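Local coordinates for protein spydx (Streptococcus pyogenes, PDB 2J43) that binds alpha-glucans such as host lung glycogen, being the tandem family 41 carbohydrate-binding modules of a virulence factor that is probably a cell-wall-anchored pullulanase, at residues H8-P13 with I97-H102; G22-G27 with L70-A75; R115-N120 with Q201-D206; Y191-L196 with P209-N214. All blocks are in the same frame, centred on the assembly; numbering follows the deposited sequence.

How the contacts relate
From the N terminus, strand 4-9 opens the loop that contact 1 closes at 97-102, and contact 2 is nested inside that loop. Contact 1 lies in one sheet of the first module and contact 2 in the other; the two touch where Phe9 packs on Leu23 and where Pro13 and Tyr101 pack on Ile71. In the second module, contact 3 closes the loop from strand 113-119 at 201-206. Contact 4 crosses it, tying strand 191-193, which lies between 115-120 and 201-206, to segment 209-214 beyond. Those two also touch: Val202 packs on Phe193, and Phe203 N probably bonds to Tyr212 O. Contacts 1 and 3 stay about 26 Å apart, centre to centre.

Contact 1: H8-P13 with I97-H102; sequences HFKTLP and IDENYH
Phe9 and Ile97 form a parallel beta bridge between the last residues of strands 4-9 and 94-97, in one sheet of the beta-sandwich that makes up the first family 41 module; beyond the bridge both chains leave the sheet as loops. Two backbone bonds straddle Ile97. Its N-H reaches His8 O at 2.7 Å, and its carbonyl O receives the amide of Lys10, with Lys10 N at 3.0 Å from Ile97 O. The two side chains of the bridge lie side by side and point the same way into the sandwich, where Ile97, in one of its two modelled conformers, brings CD1 obliquely to Phe9 CE1 and also touches Tyr69 of the opposing sheet.

The loops stay in company for two more residues. Lys10 and Glu99 run alongside each other, yet form no salt bridge: Lys10 NZ and Glu99 OE1 are 7.0 Å apart. CG of Lys10 starts anti to the backbone N (chi1 -174°), the chain then bends, and NZ ends at Tyr51, bonding to its carbonyl and resting on its ring. The backbone N of Glu99 is buried here without a partner. A water accepts from Thr11 N at 3.1 Å and sits between the two loops, with Asp98 O among several acceptors within its reach.

Asp98 begins a type I turn that ends at Tyr101, and its OD1 takes the amide of His102 from above the carboxylate plane. The turn brings the hydroxyl end of Tyr101 to CG and CD of Pro13, the side chains crossing at about a right angle, with Tyr101 OH 4.0 Å from Pro13 CG.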
# COMPACT_ATOMS: atom_id res chain seq x y z
N HIS A 8 0.05 -10.31 3.40
CA HIS A 8 -1.40 -10.35 3.51
C HIS A 8 -2.00 -11.02 2.28
O HIS A 8 -1.78 -10.58 1.13
CB HIS A 8 -1.95 -8.93 3.59
CG HIS A 8 -1.64 -8.23 4.85
ND1 HIS A 8 -0.63 -7.30 4.99
CD2 HIS A 8 -2.29 -8.26 6.05
CE1 HIS A 8 -0.66 -6.82 6.22
NE2 HIS A 8 -1.64 -7.40 6.88
N PHE A 9 -2.76 -12.09 2.49
CA PHE A 9 -3.44 -12.75 1.40
C PHE A 9 -4.96 -12.48 1.52
O PHE A 9 -5.55 -12.70 2.59
CB PHE A 9 -3.18 -14.26 1.44
CG PHE A 9 -1.75 -14.62 1.25
CD1 PHE A 9 -1.25 -14.75 -0.03
CD2 PHE A 9 -0.92 -14.80 2.32
CE1 PHE A 9 0.09 -15.07 -0.24
CE2 PHE A 9 0.44 -15.13 2.09
CZ PHE A 9 0.88 -15.24 0.83
N LYS A 10 -5.56 -12.05 0.43
CA LYS A 10 -7.02 -11.81 0.38
C LYS A 10 -7.82 -13.11 0.45
O LYS A 10 -8.79 -13.25 1.25
CB LYS A 10 -7.39 -11.13 -0.91
CG LYS A 10 -8.89 -10.69 -0.99
CD LYS A 10 -9.07 -9.31 -0.35
CE LYS A 10 -10.28 -9.21 0.59
NZ LYS A 10 -10.17 -8.17 1.65
N THR A 11 -7.43 -14.04 -0.40
CA THR A 11 -8.14 -15.31 -0.52
C THR A 11 -7.19 -16.48 -0.77
O THR A 11 -6.50 -16.49 -1.80
CB THR A 11 -9.09 -15.28 -1.73
OG1 THR A 11 -9.92 -14.10 -1.69
CG2 THR A 11 -10.07 -16.44 -1.67
N LEU A 12 -7.25 -17.48 0.08
CA LEU A 12 -6.43 -18.65 -0.10
C LEU A 12 -7.14 -19.65 -0.99
O LEU A 12 -8.36 -19.49 -1.20
CB LEU A 12 -6.15 -19.26 1.28
CG LEU A 12 -5.38 -18.33 2.25
CD1 LEU A 12 -5.21 -19.03 3.60
CD2 LEU A 12 -4.07 -17.91 1.70
N PRO A 13 -6.40 -20.63 -1.52
CA PRO A 13 -6.97 -21.59 -2.47
C PRO A 13 -8.28 -22.22 -1.95
O PRO A 13 -8.35 -22.71 -0.82
CB PRO A 13 -5.85 -22.58 -2.67
CG PRO A 13 -4.58 -21.71 -2.47
CD PRO A 13 -4.94 -20.84 -1.34
N ILE A 97 -1.54 -9.08 -1.10
CA ILE A 97 -1.68 -9.94 -2.27
C ILE A 97 -3.15 -10.19 -2.48
O ILE A 97 -3.82 -10.80 -1.65
CB ILE A 97 -0.90 -11.25 -2.11
CG1 ILE A 97 0.58 -10.91 -1.96
CG2 ILE A 97 -1.11 -12.18 -3.29
CD1 ILE A 97 1.30 -11.77 -1.04
N ASP A 98 -3.64 -9.70 -3.60
CA ASP A 98 -5.07 -9.82 -3.84
C ASP A 98 -5.46 -11.20 -4.39
O ASP A 98 -4.64 -12.10 -4.52
CB ASP A 98 -5.59 -8.63 -4.67
CG ASP A 98 -5.07 -8.61 -6.11
OD1 ASP A 98 -4.75 -9.67 -6.70
OD2 ASP A 98 -4.99 -7.51 -6.70
N GLU A 99 -6.74 -11.37 -4.69
CA GLU A 99 -7.23 -12.68 -5.09
C GLU A 99 -6.70 -13.18 -6.44
O GLU A 99 -6.80 -14.37 -6.73
CB GLU A 99 -8.77 -12.68 -5.11
CG GLU A 99 -9.36 -11.92 -6.27
CD GLU A 99 -9.59 -10.45 -6.01
OE1 GLU A 99 -9.08 -9.86 -5.01
OE2 GLU A 99 -10.30 -9.85 -6.85
N ASN A 100 -6.15 -12.28 -7.23
CA ASN A 100 -5.45 -12.64 -8.47
C ASN A 100 -3.91 -12.65 -8.32
O ASN A 100 -3.17 -12.64 -9.33
CB ASN A 100 -5.81 -11.68 -9.58
CG ASN A 100 -7.30 -11.61 -9.86
OD1 ASN A 100 -7.85 -10.53 -10.00
ND2 ASN A 100 -7.95 -12.75 -9.93
N TYR A 101 -3.42 -12.63 -7.08
CA TYR A 101 -1.98 -12.70 -6.79
C TYR A 101 -1.23 -11.48 -7.31
O TYR A 101 -0.03 -11.55 -7.55
CB TYR A 101 -1.36 -14.04 -7.26
CG TYR A 101 -1.85 -15.21 -6.46
CD1 TYR A 101 -1.37 -15.47 -5.19
CD2 TYR A 101 -2.87 -16.04 -6.97
CE1 TYR A 101 -1.84 -16.48 -4.45
CE2 TYR A 101 -3.37 -17.08 -6.22
CZ TYR A 101 -2.84 -17.31 -4.96
OH TYR A 101 -3.33 -18.32 -4.19
N HIS A 102 -1.91 -10.35 -7.42
CA HIS A 102 -1.26 -9.08 -7.70
C HIS A 102 -0.82 -8.47 -6.37
O HIS A 102 -1.61 -8.43 -5.42
CB HIS A 102 -2.19 -8.15 -8.48
CG HIS A 102 -2.60 -8.67 -9.83
ND1 HIS A 102 -1.70 -9.10 -10.78
CD2 HIS A 102 -3.83 -8.77 -10.41
CE1 HIS A 102 -2.35 -9.47 -11.87
NE2 HIS A 102 -3.64 -9.29 -11.67
O HOH W 1 -4.82 -13.87 -2.00

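Contact 2: G22-G27 with L70-A75; sequences GLWVWG and LINNKA
The indoles of Trp24 and Trp26 both meet Leu70 obliquely, and at the rim of Trp24, in its plane, sits CZ3 of Trp26; Trp36 meets Trp24 edge-to-face. These rings stand on one face of an antiparallel sheet of the first beta-sandwich module. Family 41 modules bind alpha-glucans largely through aromatic side chains, and this tryptophan-rich face is consistent with such a surface.

Leu70 packs against both indoles beside the point where they meet. Chi1 of 63° places its CG between the backbone N and the carbonyl carbon. CD1 lies against Trp24 CB at 3.7 Å; CD2 touches Trp26, 3.8 Å from Trp26 CZ3, and also reaches the Trp24 ring at CD1. The amide of Asn72 stands on the same face with its plane 50° from the Trp24 ring. Its ND2, 3.8 Å from Trp24 CE3, is bonded to Pro37 O, which fixes the rotation of the group; with no side chain on Gly22, Asn72 OD1 can approach Gly22 CA to 3.3 Å.

Below the rings, Gly22 with Asn72 and Trp24 with Leu70 are hydrogen-bonded pairs, each joined by two backbone bonds, and the strand directions are 134° apart, a marked twist for antiparallel neighbours. Leu23 and Ile71, the non-hydrogen-bonded pair between them, face into the sandwich, where both touch Phe9 of strand 4-9. Leu23 CD1 also lies 3.6 Å from Leu70 O. Gly22 O is approached twice from strand 70-73: Asn72 N bonds to it at 2.8 Å, and the C-H of Ile71 CA points to it, with Ile71 CA 3.2 Å from Gly22 O.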
# COMPACT_ATOMS: atom_id res chain seq x y z
N GLY A 22 0.77 -24.76 2.32
CA GLY A 22 2.09 -24.22 2.61
C GLY A 22 2.43 -22.98 1.82
O GLY A 22 2.00 -22.82 0.66
N LEU A 23 3.24 -22.13 2.43
CA LEU A 23 3.85 -20.96 1.76
C LEU A 23 5.31 -21.30 1.52
O LEU A 23 6.12 -21.37 2.43
CB LEU A 23 3.75 -19.71 2.62
CG LEU A 23 4.27 -18.41 2.02
CD1 LEU A 23 3.52 -18.12 0.72
CD2 LEU A 23 4.14 -17.20 2.98
N TRP A 24 5.65 -21.45 0.25
CA TRP A 24 6.95 -21.92 -0.22
C TRP A 24 7.68 -20.68 -0.79
O TRP A 24 7.14 -19.98 -1.61
CB TRP A 24 6.75 -22.97 -1.32
CG TRP A 24 8.04 -23.52 -1.84
CD1 TRP A 24 8.84 -23.00 -2.84
CD2 TRP A 24 8.66 -24.73 -1.41
NE1 TRP A 24 9.94 -23.81 -3.00
CE2 TRP A 24 9.87 -24.87 -2.13
CE3 TRP A 24 8.33 -25.71 -0.44
CZ2 TRP A 24 10.74 -25.95 -1.92
CZ3 TRP A 24 9.18 -26.78 -0.24
CH2 TRP A 24 10.38 -26.90 -0.97
N VAL A 25 8.86 -20.35 -0.24
CA VAL A 25 9.51 -19.07 -0.51
C VAL A 25 10.96 -19.20 -1.00
O VAL A 25 11.68 -20.12 -0.62
CB VAL A 25 9.47 -18.15 0.73
CG1 VAL A 25 8.04 -17.84 1.11
CG2 VAL A 25 10.16 -18.80 1.92
N TRP A 26 11.34 -18.27 -1.85
CA TRP A 26 12.70 -18.15 -2.31
C TRP A 26 13.07 -16.72 -2.60
O TRP A 26 12.31 -15.79 -2.33
CB TRP A 26 12.94 -19.09 -3.46
CG TRP A 26 12.17 -18.86 -4.76
CD1 TRP A 26 12.69 -18.35 -5.91
CD2 TRP A 26 10.79 -19.22 -5.10
NE1 TRP A 26 11.76 -18.34 -6.90
CE2 TRP A 26 10.59 -18.89 -6.46
CE3 TRP A 26 9.72 -19.79 -4.41
CZ2 TRP A 26 9.38 -19.08 -7.13
CZ3 TRP A 26 8.53 -19.98 -5.08
CH2 TRP A 26 8.37 -19.62 -6.42
N GLY A 27 14.26 -16.50 -3.15
CA GLY A 27 14.76 -15.14 -3.28
C GLY A 27 15.34 -14.66 -1.96
O GLY A 27 15.97 -15.40 -1.22
N LEU A 70 5.13 -19.20 -3.57
CA LEU A 70 3.94 -19.87 -4.08
C LEU A 70 3.21 -20.47 -2.90
O LEU A 70 3.79 -20.62 -1.84
CB LEU A 70 4.29 -20.92 -5.13
CG LEU A 70 5.15 -22.08 -4.65
CD1 LEU A 70 4.23 -23.15 -4.05
CD2 LEU A 70 6.01 -22.70 -5.74
N ILE A 71 1.96 -20.84 -3.13
CA ILE A 71 1.15 -21.57 -2.14
C ILE A 71 1.01 -22.97 -2.67
O ILE A 71 0.55 -23.17 -3.82
CB ILE A 71 -0.26 -20.91 -1.89
CG1 ILE A 71 -0.07 -19.52 -1.29
CG2 ILE A 71 -1.13 -21.78 -0.95
CD1 ILE A 71 -1.33 -18.76 -1.08
N ASN A 72 1.38 -23.95 -1.87
CA ASN A 72 1.27 -25.35 -2.24
C ASN A 72 0.36 -26.08 -1.28
O ASN A 72 -0.19 -25.46 -0.37
CB ASN A 72 2.65 -26.05 -2.35
CG ASN A 72 3.41 -26.23 -1.00
OD1 ASN A 72 2.82 -26.13 0.05
ND2 ASN A 72 4.70 -26.65 -1.06
N ASN A 73 0.17 -27.35 -1.55
CA ASN A 73 -0.48 -28.23 -0.59
C ASN A 73 0.33 -29.47 -0.37
O ASN A 73 1.39 -29.68 -0.97
CB ASN A 73 -1.92 -28.52 -1.00
CG ASN A 73 -2.01 -29.32 -2.30
OD1 ASN A 73 -1.03 -29.94 -2.73
ND2 ASN A 73 -3.20 -29.32 -2.90
N LYS A 74 -0.10 -30.30 0.57
CA LYS A 74 0.73 -31.41 0.99
C LYS A 74 0.78 -32.52 -0.08
O LYS A 74 1.72 -33.31 -0.09
CB LYS A 74 0.32 -31.90 2.39
CG LYS A 74 -1.05 -32.43 2.46
CD LYS A 74 -1.40 -32.95 3.90
CE LYS A 74 -2.92 -33.09 4.01
NZ LYS A 74 -3.47 -34.28 3.30
N ALA A 75 -0.17 -32.54 -1.02
CA ALA A 75 -0.09 -33.38 -2.22
C ALA A 75 0.95 -32.91 -3.23
O ALA A 75 1.23 -33.62 -4.22
CB ALA A 75 -1.43 -33.47 -2.89

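Contact 3: R115-N120 with Q201-D206; sequences RINYHN and QVFVKD
Arg115 to His119 pair residue by residue with Gln201 to Lys205 as parallel strands whose axes approach to 4.7 Å and diverge by 25°, with backbone amides and carbonyls bonding in turn from Arg115 O to Asp206 N. One rung is doubled by a side chain. Val202 O accepts both the backbone N of Asn117 and its ND2, the two reaching it from opposite faces of the carbonyl plane; ND2, 3.0 Å from Val202 O, does so with that oxygen close to the plane of its own amide. Held in this way, the amide nitrogen sits over one face of Phe203, with Asn117 ND2 3.4 Å from Phe203 CE1. On the same face Arg115 and Gln201 lie side by side, Arg115 CB 3.9 Å from Gln201 CG, while the guanidinium goes on to a salt bridge with Asp160.

Tyr118 occupies the other face. Its CG is anti to the backbone N (chi1 176°), and the ring crosses Val204 at about a right angle, with Val204 CG2 at its edge. The hydroxyl of Tyr118 donates to the backbone carbonyl beyond the strand end, OH lying 2.7 Å from Asp206 O. Nearby, a water links His119 ND1 to Asp206 OD2, each 2.7 Å from the water oxygen, and donates to the carboxylate.

Tyr118, Ile116 and Val204 turn inward in the second beta-sandwich module, against Phe172 and Ile174 of strand 170-176 and Val130 and Leu128 of strand 128-134. Strand 113-119 lies between antiparallel strand 156-162 and parallel strand 201-205; beyond 201-205, Phe203 is bonded through the backbone to Tyr212.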
# COMPACT_ATOMS: atom_id res chain seq x y z
N ARG A 115 -7.36 7.56 -2.07
CA ARG A 115 -6.88 8.10 -0.79
C ARG A 115 -5.61 8.92 -0.97
O ARG A 115 -4.61 8.42 -1.53
CB ARG A 115 -6.58 6.99 0.22
CG ARG A 115 -6.12 7.51 1.56
CD ARG A 115 -6.16 6.51 2.70
NE ARG A 115 -7.50 6.04 2.99
CZ ARG A 115 -7.80 5.15 3.94
NH1 ARG A 115 -6.83 4.59 4.67
NH2 ARG A 115 -9.07 4.81 4.16
N ILE A 116 -5.63 10.15 -0.47
CA ILE A 116 -4.46 11.00 -0.41
C ILE A 116 -3.95 10.98 1.01
O ILE A 116 -4.62 11.45 1.92
CB ILE A 116 -4.82 12.42 -0.85
CG1 ILE A 116 -5.27 12.40 -2.31
CG2 ILE A 116 -3.62 13.36 -0.57
CD1 ILE A 116 -5.85 13.74 -2.84
N ASN A 117 -2.77 10.43 1.21
CA ASN A 117 -2.10 10.39 2.49
C ASN A 117 -1.08 11.51 2.56
O ASN A 117 -0.32 11.73 1.59
CB ASN A 117 -1.34 9.05 2.64
CG ASN A 117 -2.22 7.86 2.65
OD1 ASN A 117 -2.79 7.52 3.71
ND2 ASN A 117 -2.42 7.21 1.47
N TYR A 118 -1.04 12.25 3.67
CA TYR A 118 -0.10 13.35 3.81
C TYR A 118 0.59 13.21 5.14
O TYR A 118 -0.09 13.18 6.13
CB TYR A 118 -0.82 14.73 3.80
CG TYR A 118 0.18 15.85 4.03
CD1 TYR A 118 1.08 16.20 3.03
CD2 TYR A 118 0.25 16.54 5.25
CE1 TYR A 118 2.05 17.18 3.23
CE2 TYR A 118 1.19 17.55 5.46
CZ TYR A 118 2.09 17.85 4.44
OH TYR A 118 3.04 18.85 4.64
N HIS A 119 1.92 13.16 5.13
CA HIS A 119 2.75 13.03 6.32
C HIS A 119 3.63 14.28 6.45
O HIS A 119 4.13 14.80 5.44
CB HIS A 119 3.61 11.76 6.23
CG HIS A 119 4.27 11.37 7.53
ND1 HIS A 119 5.49 11.87 7.93
CD2 HIS A 119 3.89 10.50 8.49
CE1 HIS A 119 5.80 11.38 9.11
NE2 HIS A 119 4.86 10.53 9.47
N ASN A 120 3.78 14.78 7.69
CA ASN A 120 4.77 15.80 7.98
C ASN A 120 5.60 15.40 9.20
O ASN A 120 5.28 14.44 9.89
CB ASN A 120 4.15 17.22 8.10
CG ASN A 120 3.17 17.36 9.26
OD1 ASN A 120 3.14 16.53 10.17
ND2 ASN A 120 2.32 18.46 9.21
N GLN A 201 -4.26 4.36 -3.37
CA GLN A 201 -3.61 5.40 -2.58
C GLN A 201 -2.41 6.07 -3.18
O GLN A 201 -1.67 5.46 -3.96
CB GLN A 201 -3.16 4.70 -1.26
CG GLN A 201 -4.27 3.91 -0.53
CD GLN A 201 -3.96 3.55 0.91
OE1 GLN A 201 -4.23 2.38 1.37
NE2 GLN A 201 -3.45 4.49 1.65
N VAL A 202 -2.23 7.33 -2.81
CA VAL A 202 -1.03 8.09 -3.04
C VAL A 202 -0.52 8.71 -1.76
O VAL A 202 -1.20 8.78 -0.72
CB VAL A 202 -1.21 9.14 -4.16
CG1 VAL A 202 -1.59 8.47 -5.49
CG2 VAL A 202 -2.21 10.20 -3.77
N PHE A 203 0.73 9.17 -1.82
CA PHE A 203 1.46 9.55 -0.65
C PHE A 203 2.24 10.80 -0.95
O PHE A 203 2.99 10.86 -1.93
CB PHE A 203 2.41 8.42 -0.22
CG PHE A 203 1.70 7.13 -0.03
CD1 PHE A 203 1.31 6.72 1.21
CD2 PHE A 203 1.36 6.35 -1.12
CE1 PHE A 203 0.54 5.54 1.35
CE2 PHE A 203 0.64 5.18 -0.98
CZ PHE A 203 0.23 4.78 0.27
N VAL A 204 2.00 11.84 -0.15
CA VAL A 204 2.76 13.09 -0.20
C VAL A 204 3.25 13.46 1.17
O VAL A 204 2.74 12.97 2.19
CB VAL A 204 1.95 14.28 -0.83
CG1 VAL A 204 1.81 14.10 -2.36
CG2 VAL A 204 0.65 14.44 -0.18
N LYS A 205 4.31 14.26 1.24
CA LYS A 205 4.89 14.61 2.51
C LYS A 205 5.51 16.01 2.56
O LYS A 205 5.95 16.51 1.53
CB LYS A 205 6.02 13.61 2.87
CG LYS A 205 7.12 13.46 1.83
CD LYS A 205 8.22 12.50 2.37
CE LYS A 205 9.32 12.25 1.38
NZ LYS A 205 10.20 13.46 1.11
N ASP A 206 5.49 16.61 3.75
CA ASP A 206 6.23 17.83 4.05
C ASP A 206 5.98 18.91 2.98
O ASP A 206 4.81 19.25 2.70
CB ASP A 206 7.72 17.44 4.25
CG ASP A 206 7.90 16.39 5.32
OD1 ASP A 206 7.45 16.62 6.45
OD2 ASP A 206 8.46 15.33 5.12
O HOH W 2 7.39 13.32 6.65

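Contact 4: Y191-L196 with P209-N214; sequences YLFKEL and PKVYNN
Val211 projects its two methyls toward Tyr191 and Phe193, joining segment 209-214, near the C terminus, to the edge strand 191-193 of the second beta-sandwich module. With CG1 anti to the backbone N (chi1 -171°), the valine fork sends that branch to the phenylalanine, where Val211 CG1 stands 3.9 Å from Phe193 CD1 and the side chains cross at about a right angle. The other branch, CG2, reaches Tyr191 CD1 at 3.7 Å and lies 3.5 Å from Leu192 O. Both rings are met obliquely. Phe193 in turn has Glu195 N above the centre of one face, the backbone having curled over its own ring after the strand ends.

Phe193 has CG anti to the backbone N, whereas Tyr191 has CG anti to the carbonyl carbon (chi1 -66°). The tyrosine ring extends past Val211 to the carbonyl of the proline, with Tyr191 CE1 3.2 Å from Pro209 O, and its hydroxyl bonds to Asp208 O. Farther along, Glu195 is extended beyond CG and meets Asn213 with carboxylate and amide nearly coplanar, 10° apart; the bond from Asn213 ND2 to Glu195 OE1 is straight but weak at 3.3 Å.

Segment 209-214 follows strand 201-205, to which Tyr212 is bonded through the backbone of Phe203. Tyr191 and Phe193 also touch Val204 and Val202 of that strand, and Val211 touches the same Val202 as well as Phe172 of strand 170-176.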
# COMPACT_ATOMS: atom_id res chain seq x y z
N TYR A 191 0.05 19.20 -7.13
CA TYR A 191 0.27 17.77 -7.29
C TYR A 191 -0.64 17.23 -8.35
O TYR A 191 -1.82 17.48 -8.35
CB TYR A 191 -0.06 17.04 -6.00
CG TYR A 191 0.83 17.34 -4.86
CD1 TYR A 191 2.11 16.88 -4.84
CD2 TYR A 191 0.39 18.10 -3.78
CE1 TYR A 191 2.96 17.14 -3.78
CE2 TYR A 191 1.17 18.35 -2.72
CZ TYR A 191 2.48 17.91 -2.70
OH TYR A 191 3.26 18.23 -1.62
N LEU A 192 -0.09 16.42 -9.25
CA LEU A 192 -0.86 15.83 -10.32
C LEU A 192 -0.66 14.32 -10.29
O LEU A 192 0.46 13.84 -10.09
CB LEU A 192 -0.36 16.40 -11.67
CG LEU A 192 -1.28 17.32 -12.48
CD1 LEU A 192 -2.17 18.29 -11.63
CD2 LEU A 192 -0.43 18.12 -13.52
N PHE A 193 -1.74 13.58 -10.47
CA PHE A 193 -1.66 12.12 -10.51
C PHE A 193 -2.55 11.54 -11.56
O PHE A 193 -3.72 11.82 -11.63
CB PHE A 193 -2.01 11.52 -9.13
CG PHE A 193 -1.74 10.04 -9.03
CD1 PHE A 193 -0.43 9.57 -8.97
CD2 PHE A 193 -2.78 9.15 -8.96
CE1 PHE A 193 -0.19 8.20 -8.89
CE2 PHE A 193 -2.54 7.78 -8.85
CZ PHE A 193 -1.25 7.32 -8.81
N LYS A 194 -1.99 10.64 -12.38
CA LYS A 194 -2.76 10.05 -13.47
C LYS A 194 -2.54 8.54 -13.64
O LYS A 194 -2.70 8.02 -14.74
CB LYS A 194 -2.39 10.77 -14.79
CG LYS A 194 -0.92 10.76 -15.15
CD LYS A 194 -0.69 10.79 -16.67
CE LYS A 194 -0.79 12.17 -17.27
NZ LYS A 194 -0.20 12.20 -18.66
N GLU A 195 -2.18 7.84 -12.57
CA GLU A 195 -2.09 6.37 -12.61
C GLU A 195 -3.25 5.74 -11.82
O GLU A 195 -3.06 4.86 -11.00
CB GLU A 195 -0.73 5.88 -12.04
CG GLU A 195 0.51 6.71 -12.35
CD GLU A 195 1.81 6.07 -11.83
OE1 GLU A 195 1.98 5.82 -10.60
OE2 GLU A 195 2.68 5.79 -12.68
N LEU A 196 -4.48 6.20 -12.06
CA LEU A 196 -5.62 5.74 -11.23
C LEU A 196 -6.05 4.27 -11.38
O LEU A 196 -6.81 3.76 -10.55
CB LEU A 196 -6.84 6.62 -11.46
CG LEU A 196 -6.70 8.13 -11.21
CD1 LEU A 196 -7.95 8.86 -11.75
CD2 LEU A 196 -6.51 8.44 -9.73
N PRO A 209 7.22 18.36 -3.54
CA PRO A 209 6.26 18.48 -4.63
C PRO A 209 5.92 17.17 -5.38
O PRO A 209 5.06 17.22 -6.24
CB PRO A 209 6.98 19.43 -5.61
CG PRO A 209 8.35 19.05 -5.47
CD PRO A 209 8.55 18.89 -3.95
N LYS A 210 6.55 16.04 -5.07
CA LYS A 210 6.24 14.81 -5.77
C LYS A 210 5.09 14.03 -5.16
O LYS A 210 5.04 13.95 -3.95
CB LYS A 210 7.46 13.88 -5.74
CG LYS A 210 8.58 14.36 -6.61
CD LYS A 210 9.77 13.38 -6.51
CE LYS A 210 10.65 13.42 -7.75
NZ LYS A 210 11.77 12.40 -7.69
N VAL A 211 4.24 13.46 -6.01
CA VAL A 211 3.26 12.45 -5.61
C VAL A 211 3.89 11.08 -5.79
O VAL A 211 4.38 10.76 -6.87
CB VAL A 211 2.05 12.42 -6.52
CG1 VAL A 211 0.96 11.51 -5.94
CG2 VAL A 211 1.49 13.80 -6.70
N TYR A 212 3.83 10.29 -4.72
CA TYR A 212 4.42 8.96 -4.69
C TYR A 212 3.28 7.98 -4.68
O TYR A 212 2.21 8.23 -4.13
CB TYR A 212 5.29 8.80 -3.46
CG TYR A 212 6.43 9.76 -3.39
CD1 TYR A 212 7.67 9.44 -3.97
CD2 TYR A 212 6.32 10.95 -2.71
CE1 TYR A 212 8.71 10.30 -3.90
CE2 TYR A 212 7.41 11.84 -2.60
CZ TYR A 212 8.60 11.51 -3.24
OH TYR A 212 9.72 12.33 -3.18
N ASN A 213 3.53 6.83 -5.31
CA ASN A 213 2.54 5.77 -5.41
C ASN A 213 2.75 4.66 -4.34
O ASN A 213 2.11 3.62 -4.40
CB ASN A 213 2.52 5.21 -6.82
CG ASN A 213 3.76 4.43 -7.17
OD1 ASN A 213 4.49 3.96 -6.30
ND2 ASN A 213 4.03 4.32 -8.46
N ASN A 214 3.60 4.95 -3.36
CA ASN A 214 3.94 4.03 -2.28
C ASN A 214 4.38 4.74 -1.04
O ASN A 214 4.88 5.87 -1.11
CB ASN A 214 5.08 3.09 -2.76
CG ASN A 214 6.36 3.85 -3.09
OD1 ASN A 214 6.57 4.28 -4.25
ND2 ASN A 214 7.18 4.06 -2.12